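Local coordinates for protein S-adenosylmethionine dependent methyltransferase (Mesorhizobium loti, PDB 3BKW) that probably transfers a methyl group from S-adenosylmethionine to an acceptor that is not identified, at residues G43-V48 with S107-Y112; S67-L72 with T89-E94. All coordinates share one frame; numbering follows the deposited sequence.

Contact 1: residues G43-V48 with S107-Y112; sequences GGLRIV and SFDLAY. With EDO (1,2-ethanediol), chain F.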
ATOM      1  N   GLY A  43     -18.189 -17.364  11.693  1.00 30.34           N
ATOM      2  CA  GLY A  43     -19.247 -18.307  11.985  1.00 29.11           C
ATOM      3  C   GLY A  43     -19.779 -18.983  10.735  1.00 30.19           C
ATOM      4  O   GLY A  43     -20.174 -18.304   9.780  1.00 31.69           O
ATOM      5  N   GLY A  44     -19.710 -20.313  10.732  1.00 28.46           N
ATOM      6  CA  GLY A  44     -20.195 -21.140   9.645  1.00 29.65           C
ATOM      7  C   GLY A  44     -19.282 -21.242   8.439  1.00 27.76           C
ATOM      8  O   GLY A  44     -19.634 -21.939   7.472  1.00 31.77           O
ATOM      9  N   LEU A  45     -18.095 -20.619   8.488  1.00 27.28           N
ATOM     10  CA  LEU A  45     -17.208 -20.605   7.326  1.00 27.01           C
ATOM     11  C   LEU A  45     -16.293 -21.810   7.248  1.00 28.51           C
ATOM     12  O   LEU A  45     -15.965 -22.431   8.256  1.00 27.39           O
ATOM     13  CB  LEU A  45     -16.322 -19.342   7.291  1.00 27.17           C
ATOM     14  CG  LEU A  45     -16.984 -17.962   7.246  1.00 27.14           C
ATOM     15  CD1 LEU A  45     -15.895 -16.917   6.930  1.00 30.81           C
ATOM     16  CD2 LEU A  45     -18.125 -17.899   6.224  1.00 28.61           C
ATOM     17  N   ARG A  46     -15.890 -22.101   6.016  1.00 27.80           N
ATOM     18  CA  ARG A  46     -14.882 -23.096   5.695  1.00 26.26           C
ATOM     19  C   ARG A  46     -13.609 -22.258   5.579  1.00 26.13           C
ATOM     20  O   ARG A  46     -13.568 -21.301   4.794  1.00 26.94           O
ATOM     21  CB  ARG A  46     -15.192 -23.774   4.388  1.00 26.95           C
ATOM     22  CG  ARG A  46     -16.549 -24.504   4.396  1.00 30.03           C
ATOM     23  CD  ARG A  46     -16.918 -24.894   2.993  1.00 34.36           C
ATOM     24  NE  ARG A  46     -17.147 -23.696   2.185  1.00 32.21           N
ATOM     25  CZ  ARG A  46     -17.176 -23.659   0.854  1.00 36.26           C
ATOM     26  NH1 ARG A  46     -17.043 -24.754   0.108  1.00 36.61           N
ATOM     27  NH2 ARG A  46     -17.363 -22.496   0.257  1.00 35.61           N
ATOM     28  N   ILE A  47     -12.592 -22.610   6.368  1.00 26.67           N
ATOM     29  CA  ILE A  47     -11.370 -21.814   6.482  1.00 27.19           C
ATOM     30  C   ILE A  47     -10.116 -22.638   6.268  1.00 26.98           C
ATOM     31  O   ILE A  47     -10.040 -23.784   6.725  1.00 27.92           O
ATOM     32  CB  ILE A  47     -11.294 -21.172   7.896  1.00 26.49           C
ATOM     33  CG1 ILE A  47     -12.571 -20.380   8.220  1.00 26.24           C
ATOM     34  CG2 ILE A  47     -10.040 -20.268   8.032  1.00 28.32           C
ATOM     35  CD1 ILE A  47     -12.627 -19.769   9.629  1.00 25.47           C
ATOM     36  N   VAL A  48      -9.132 -22.054   5.569  1.00 26.30           N
ATOM     37  CA  VAL A  48      -7.815 -22.664   5.437  1.00 27.33           C
ATOM     38  C   VAL A  48      -6.796 -21.716   6.081  1.00 26.57           C
ATOM     39  O   VAL A  48      -6.832 -20.513   5.819  1.00 27.49           O
ATOM     40  CB  VAL A  48      -7.442 -23.059   3.985  1.00 25.39           C
ATOM     41  CG1 VAL A  48      -7.466 -21.862   3.024  1.00 26.23           C
ATOM     42  CG2 VAL A  48      -6.083 -23.770   3.956  1.00 29.16           C
ATOM     43  N   SER A 107     -13.608 -24.410  -2.365  1.00 29.95           N
ATOM     44  CA  SER A 107     -13.714 -25.166  -1.102  1.00 31.48           C
ATOM     45  C   SER A 107     -13.605 -24.389   0.201  1.00 30.38           C
ATOM     46  O   SER A 107     -13.812 -24.976   1.289  1.00 30.67           O
ATOM     47  CB  SER A 107     -12.669 -26.276  -1.126  1.00 32.21           C
ATOM     48  OG  SER A 107     -13.024 -27.220  -2.118  1.00 36.68           O
ATOM     49  N   PHE A 108     -13.284 -23.096   0.117  1.00 29.86           N
ATOM     50  CA  PHE A 108     -13.126 -22.258   1.310  1.00 27.69           C
ATOM     51  C   PHE A 108     -13.773 -20.906   1.159  1.00 28.31           C
ATOM     52  O   PHE A 108     -13.866 -20.375   0.067  1.00 28.84           O
ATOM     53  CB  PHE A 108     -11.638 -22.110   1.662  1.00 29.33           C
ATOM     54  CG  PHE A 108     -10.982 -23.410   1.927  1.00 28.20           C
ATOM     55  CD1 PHE A 108     -11.099 -24.007   3.175  1.00 29.57           C
ATOM     56  CD2 PHE A 108     -10.305 -24.086   0.912  1.00 31.86           C
ATOM     57  CE1 PHE A 108     -10.523 -25.244   3.420  1.00 26.73           C
ATOM     58  CE2 PHE A 108      -9.719 -25.312   1.157  1.00 31.20           C
ATOM     59  CZ  PHE A 108      -9.834 -25.897   2.419  1.00 28.83           C
ATOM     60  N   ASP A 109     -14.242 -20.366   2.272  1.00 27.52           N
ATOM     61  CA  ASP A 109     -14.818 -19.027   2.330  1.00 27.50           C
ATOM     62  C   ASP A 109     -13.770 -18.014   2.778  1.00 26.84           C
ATOM     63  O   ASP A 109     -13.919 -16.821   2.516  1.00 28.67           O
ATOM     64  CB  ASP A 109     -15.977 -19.009   3.320  1.00 25.13           C
ATOM     65  CG  ASP A 109     -17.034 -20.000   2.964  1.00 31.21           C
ATOM     66  OD1 ASP A 109     -17.626 -19.831   1.879  1.00 30.66           O
ATOM     67  OD2 ASP A 109     -17.252 -20.950   3.748  1.00 30.05           O
ATOM     68  N   LEU A 110     -12.747 -18.483   3.510  1.00 27.03           N
ATOM     69  CA  LEU A 110     -11.691 -17.633   4.036  1.00 26.94           C
ATOM     70  C   LEU A 110     -10.365 -18.355   4.008  1.00 26.98           C
ATOM     71  O   LEU A 110     -10.293 -19.504   4.414  1.00 27.07           O
ATOM     72  CB  LEU A 110     -12.004 -17.264   5.506  1.00 26.57           C
ATOM     73  CG  LEU A 110     -10.953 -16.513   6.347  1.00 29.36           C
ATOM     74  CD1 LEU A 110     -10.613 -15.162   5.711  1.00 29.40           C
ATOM     75  CD2 LEU A 110     -11.402 -16.379   7.791  1.00 28.65           C
ATOM     76  N   ALA A 111      -9.335 -17.670   3.520  1.00 26.03           N
ATOM     77  CA  ALA A 111      -7.961 -18.119   3.618  1.00 26.22           C
ATOM     78  C   ALA A 111      -7.251 -17.138   4.558  1.00 27.01           C
ATOM     79  O   ALA A 111      -7.379 -15.919   4.415  1.00 26.62           O
ATOM     80  CB  ALA A 111      -7.284 -18.181   2.258  1.00 27.10           C
ATOM     81  N   TYR A 112      -6.572 -17.678   5.559  1.00 26.28           N
ATOM     82  CA  TYR A 112      -5.817 -16.911   6.548  1.00 27.04           C
ATOM     83  C   TYR A 112      -4.369 -17.339   6.557  1.00 26.87           C
ATOM     84  O   TYR A 112      -4.080 -18.506   6.389  1.00 26.47           O
ATOM     85  CB  TYR A 112      -6.408 -17.152   7.923  1.00 26.78           C
ATOM     86  CG  TYR A 112      -5.662 -16.530   9.095  1.00 26.34           C
ATOM     87  CD1 TYR A 112      -5.940 -15.215   9.505  1.00 27.86           C
ATOM     88  CD2 TYR A 112      -4.662 -17.238   9.789  1.00 26.45           C
ATOM     89  CE1 TYR A 112      -5.261 -14.639  10.602  1.00 29.27           C
ATOM     90  CE2 TYR A 112      -3.979 -16.668  10.884  1.00 26.74           C
ATOM     91  CZ  TYR A 112      -4.288 -15.378  11.285  1.00 28.65           C
ATOM     92  OH  TYR A 112      -3.603 -14.855  12.384  1.00 29.37           O
TER
HETATM   93  C1  EDO F 246     -17.561 -16.760   0.487  1.00 31.92           C
HETATM   94  O1  EDO F 246     -18.295 -17.954   0.258  1.00 36.18           O
HETATM   95  C2  EDO F 246     -18.422 -15.795   1.292  1.00 31.81           C
HETATM   96  O2  EDO F 246     -18.502 -16.217   2.672  1.00 32.28           O
HETATM   97  O   HOH W   1     -19.768 -22.085   4.509  1.00 38.33           O
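Val48 lies against one face of the Phe108 ring: its CB sits 3.8 Å from the ring centroid, 12° off the normal, a CH-pi contact close to the centre. Here the packing is tight and apolar. Val48 CG1 lies between the backbone N and the carbonyl carbon (chi1 58°), a placement that sets it against Ala111 CB at 3.8 Å. On the other sheet face, Ile47 and Leu110 run side by side, pointing the same way, with CD1 of Ile47 4.0 Å from CD2 of Leu110. Parallel pairing continues through Val48 N to Leu110 O and Tyr112 N to Val48 O. At Asp109 the strand turns a corner, and both Asp109 N and Leu110 N donate to Arg46 O.

The opposite end is polar and only partly buried. Arg46 grips Asp109 side-on: NE reaches OD2 at 3.2 Å and NH2 reaches OD1 at 3.1 Å. Both acceptors lie near the guanidinium plane, yet they are met from above the carboxylate, the two planes being 52° apart. The anti lone pair of OD2 takes Arg46 N at 2.9 Å, a nearly straight bond, so backbone and side chain of one residue fix this carboxylate. A water bridges OD2 to Gly44 O, and O1 of an ethanediol, probably from the crystallisation liquor, donates to OD1 at 2.6 Å. Arg46 NH2 also bonds Ser135 OG.

Within the Rossmann-like sheet, strand 68-73 lies next to strand 46-50 and strand 138-145 next to strand 108-114, while Tyr112 reaches helix 32-38 and stacks on Phe57.

Contact 2: residues S67-L72 with T89-E94; sequences SYVLGL and TGITYE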
ATOM      1  N   SER A  67     -17.273 -23.678  10.488  1.00 28.26           N
ATOM      2  CA  SER A  67     -17.803 -25.011  10.154  1.00 29.66           C
ATOM      3  C   SER A  67     -16.693 -26.020   9.917  1.00 29.08           C
ATOM      4  O   SER A  67     -16.831 -27.185  10.283  1.00 31.04           O
ATOM      5  CB  SER A  67     -18.761 -24.985   8.945  1.00 29.69           C
ATOM      6  OG  SER A  67     -18.105 -24.612   7.748  1.00 39.06           O
ATOM      7  N   TYR A  68     -15.597 -25.566   9.314  1.00 28.98           N
ATOM      8  CA  TYR A  68     -14.474 -26.424   8.985  1.00 28.30           C
ATOM      9  C   TYR A  68     -13.196 -25.603   8.880  1.00 27.24           C
ATOM     10  O   TYR A  68     -13.213 -24.528   8.293  1.00 26.86           O
ATOM     11  CB  TYR A  68     -14.750 -27.134   7.658  1.00 27.59           C
ATOM     12  CG  TYR A  68     -13.572 -27.911   7.098  1.00 30.21           C
ATOM     13  CD1 TYR A  68     -13.034 -28.986   7.808  1.00 36.40           C
ATOM     14  CD2 TYR A  68     -12.998 -27.579   5.857  1.00 33.04           C
ATOM     15  CE1 TYR A  68     -11.939 -29.718   7.308  1.00 34.62           C
ATOM     16  CE2 TYR A  68     -11.898 -28.315   5.341  1.00 33.02           C
ATOM     17  CZ  TYR A  68     -11.383 -29.377   6.080  1.00 33.90           C
ATOM     18  OH  TYR A  68     -10.320 -30.114   5.611  1.00 37.77           O
ATOM     19  N   VAL A  69     -12.113 -26.117   9.468  1.00 27.15           N
ATOM     20  CA  VAL A  69     -10.794 -25.471   9.421  1.00 28.22           C
ATOM     21  C   VAL A  69      -9.751 -26.489   8.952  1.00 27.69           C
ATOM     22  O   VAL A  69      -9.664 -27.581   9.508  1.00 28.46           O
ATOM     23  CB  VAL A  69     -10.353 -24.876  10.787  1.00 29.00           C
ATOM     24  CG1 VAL A  69      -9.025 -24.118  10.622  1.00 32.02           C
ATOM     25  CG2 VAL A  69     -11.418 -23.923  11.322  1.00 28.09           C
ATOM     26  N   LEU A  70      -9.002 -26.134   7.902  1.00 27.91           N
ATOM     27  CA  LEU A  70      -7.878 -26.927   7.392  1.00 27.15           C
ATOM     28  C   LEU A  70      -6.624 -26.126   7.742  1.00 27.18           C
ATOM     29  O   LEU A  70      -6.443 -25.011   7.236  1.00 27.62           O
ATOM     30  CB  LEU A  70      -7.971 -27.138   5.885  1.00 27.54           C
ATOM     31  CG  LEU A  70      -6.769 -27.842   5.217  1.00 29.59           C
ATOM     32  CD1 LEU A  70      -6.528 -29.261   5.791  1.00 27.65           C
ATOM     33  CD2 LEU A  70      -6.970 -27.885   3.711  1.00 30.07           C
ATOM     34  N   GLY A  71      -5.794 -26.679   8.615  1.00 26.30           N
ATOM     35  CA  GLY A  71      -4.531 -26.063   9.017  1.00 26.21           C
ATOM     36  C   GLY A  71      -3.402 -26.743   8.277  1.00 26.02           C
ATOM     37  O   GLY A  71      -3.262 -27.962   8.360  1.00 27.01           O
ATOM     38  N   LEU A  72      -2.600 -25.959   7.555  1.00 26.20           N
ATOM     39  CA  LEU A  72      -1.474 -26.471   6.778  1.00 26.72           C
ATOM     40  C   LEU A  72      -0.139 -25.930   7.275  1.00 27.98           C
ATOM     41  O   LEU A  72      -0.003 -24.732   7.495  1.00 28.51           O
ATOM     42  CB  LEU A  72      -1.643 -26.092   5.320  1.00 27.40           C
ATOM     43  CG  LEU A  72      -2.927 -26.547   4.632  1.00 26.59           C
ATOM     44  CD1 LEU A  72      -2.884 -26.129   3.137  1.00 28.42           C
ATOM     45  CD2 LEU A  72      -3.142 -28.042   4.773  1.00 27.01           C
ATOM     46  N   THR A  89     -13.266 -32.720  16.501  1.00 31.59           N
ATOM     47  CA  THR A  89     -13.893 -32.506  15.189  1.00 30.27           C
ATOM     48  C   THR A  89     -13.878 -31.047  14.747  1.00 28.81           C
ATOM     49  O   THR A  89     -13.802 -30.131  15.567  1.00 30.64           O
ATOM     50  CB  THR A  89     -15.368 -33.004  15.102  1.00 30.38           C
ATOM     51  OG1 THR A  89     -16.221 -32.164  15.889  1.00 29.95           O
ATOM     52  CG2 THR A  89     -15.483 -34.450  15.557  1.00 31.99           C
ATOM     53  N   GLY A  90     -13.925 -30.864  13.429  1.00 26.73           N
ATOM     54  CA  GLY A  90     -13.983 -29.548  12.806  1.00 26.91           C
ATOM     55  C   GLY A  90     -12.677 -28.951  12.338  1.00 27.43           C
ATOM     56  O   GLY A  90     -12.721 -28.003  11.548  1.00 29.51           O
ATOM     57  N   ILE A  91     -11.533 -29.467  12.830  1.00 28.15           N
ATOM     58  CA  ILE A  91     -10.209 -29.008  12.417  1.00 28.51           C
ATOM     59  C   ILE A  91      -9.391 -30.187  11.893  1.00 27.20           C
ATOM     60  O   ILE A  91      -9.199 -31.171  12.608  1.00 30.26           O
ATOM     61  CB  ILE A  91      -9.397 -28.345  13.560  1.00 27.73           C
ATOM     62  CG1 ILE A  91     -10.208 -27.246  14.253  1.00 30.78           C
ATOM     63  CG2 ILE A  91      -8.080 -27.786  12.983  1.00 30.07           C
ATOM     64  CD1 ILE A  91      -9.441 -26.535  15.366  1.00 30.35           C
ATOM     65  N   THR A  92      -8.929 -30.073  10.649  1.00 28.47           N
ATOM     66  CA  THR A  92      -8.055 -31.054  10.003  1.00 27.34           C
ATOM     67  C   THR A  92      -6.696 -30.401   9.822  1.00 26.95           C
ATOM     68  O   THR A  92      -6.631 -29.251   9.382  1.00 27.58           O
ATOM     69  CB  THR A  92      -8.597 -31.472   8.632  1.00 28.28           C
ATOM     70  OG1 THR A  92      -9.849 -32.141   8.813  1.00 31.73           O
ATOM     71  CG2 THR A  92      -7.616 -32.407   7.883  1.00 28.68           C
ATOM     72  N   TYR A  93      -5.626 -31.126  10.173  1.00 27.04           N
ATOM     73  CA  TYR A  93      -4.248 -30.652   9.977  1.00 26.70           C
ATOM     74  C   TYR A  93      -3.588 -31.539   8.944  1.00 27.31           C
ATOM     75  O   TYR A  93      -3.713 -32.756   9.016  1.00 26.17           O
ATOM     76  CB  TYR A  93      -3.451 -30.680  11.268  1.00 25.99           C
ATOM     77  CG  TYR A  93      -3.919 -29.657  12.272  1.00 25.37           C
ATOM     78  CD1 TYR A  93      -3.544 -28.313  12.155  1.00 27.11           C
ATOM     79  CD2 TYR A  93      -4.755 -30.016  13.325  1.00 26.89           C
ATOM     80  CE1 TYR A  93      -3.985 -27.356  13.088  1.00 25.68           C
ATOM     81  CE2 TYR A  93      -5.204 -29.068  14.253  1.00 26.71           C
ATOM     82  CZ  TYR A  93      -4.808 -27.741  14.130  1.00 28.12           C
ATOM     83  OH  TYR A  93      -5.237 -26.804  15.053  1.00 30.08           O
ATOM     84  N   GLU A  94      -2.932 -30.923   7.963  1.00 27.56           N
ATOM     85  CA  GLU A  94      -2.225 -31.674   6.916  1.00 30.05           C
ATOM     86  C   GLU A  94      -0.900 -31.024   6.627  1.00 30.97           C
ATOM     87  O   GLU A  94      -0.782 -29.798   6.663  1.00 29.32           O
ATOM     88  CB  GLU A  94      -3.036 -31.735   5.625  1.00 31.58           C
ATOM     89  CG  GLU A  94      -4.351 -32.499   5.719  1.00 35.20           C
ATOM     90  CD  GLU A  94      -5.084 -32.605   4.380  1.00 35.84           C
ATOM     91  OE1 GLU A  94      -4.651 -31.982   3.391  1.00 45.11           O
ATOM     92  OE2 GLU A  94      -6.118 -33.310   4.318  1.00 45.78           O
TER
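Tyr68 brings its ring obliquely across Thr92, whose OG1 lies in the ring plane at the edge, 3.5 Å from CE1. The phenol OH is 3.7 Å from Thr92 CB, so the threonine meets the ring's outer edge, at CE1 and the hydroxyl, through van der Waals contact. CB of Tyr68 points away from the other strand, but with CG anti to the backbone N (chi1 172°) the ring starts on a course that lets this edge meet Thr92. An alanine here would probably leave Thr92 CB and OG1 without their aromatic neighbour and open a gap beside them.

Further along the same sheet face, Leu70 CD1 touches Thr92 CG2 and Glu94 CG, each at 3.9 Å. Leu72 and Glu94 lie side by side, pointing the same way, and Leu72 CD2 comes 3.8 Å from Glu94 CB; the glutamate's CB and CG thus touch one leucine each.

Four backbone bonds in parallel register join the strands: Val69 N to Gly90 O, Thr92 N to Val69 O, Gly71 N to Thr92 O and Glu94 N to Gly71 O. With axes 4.7 Å apart and 19° from parallel, they are the two strands of a beta-alpha-beta unit whose crossover is helix 76-84, part of the Rossmann-like fold of this methyltransferase family.

On the other face Val69 CB stands 4.2 Å from Ile91 CG1. Gly71 has no side chain, and Tyr93 CD1 approaches its CA to 4.0 Å; a CB there would collide with that ring atom. Tyr93 then extends to Cys58 and Arg59 of helix 56-63 and to Leu79 and Ala82 of helix 76-84.

Overall arrangement
After helix 32-38, near the N terminus of the model, the chain enters segment 43-48, a turn leading into strand 46-50, then passes helix 56-63 to reach 67-72. Helix 76-84 leads on to 89-94, where contact 2 closes a short loop across one beta-alpha-beta unit. Contact 1 closes only when the chain returns at 107-112, so contact 2 is nested inside its longer loop. Their centres are 10 Å apart, and they meet directly: Ile47 N lies 2.8 Å from Tyr68 O, and Ile47 O the same distance from Leu70 N, both probable hydrogen bonds. Together they assemble the strand order 91-95, 68-73, 46-50, 108-114, with 91-95 outermost in this chain's sheet.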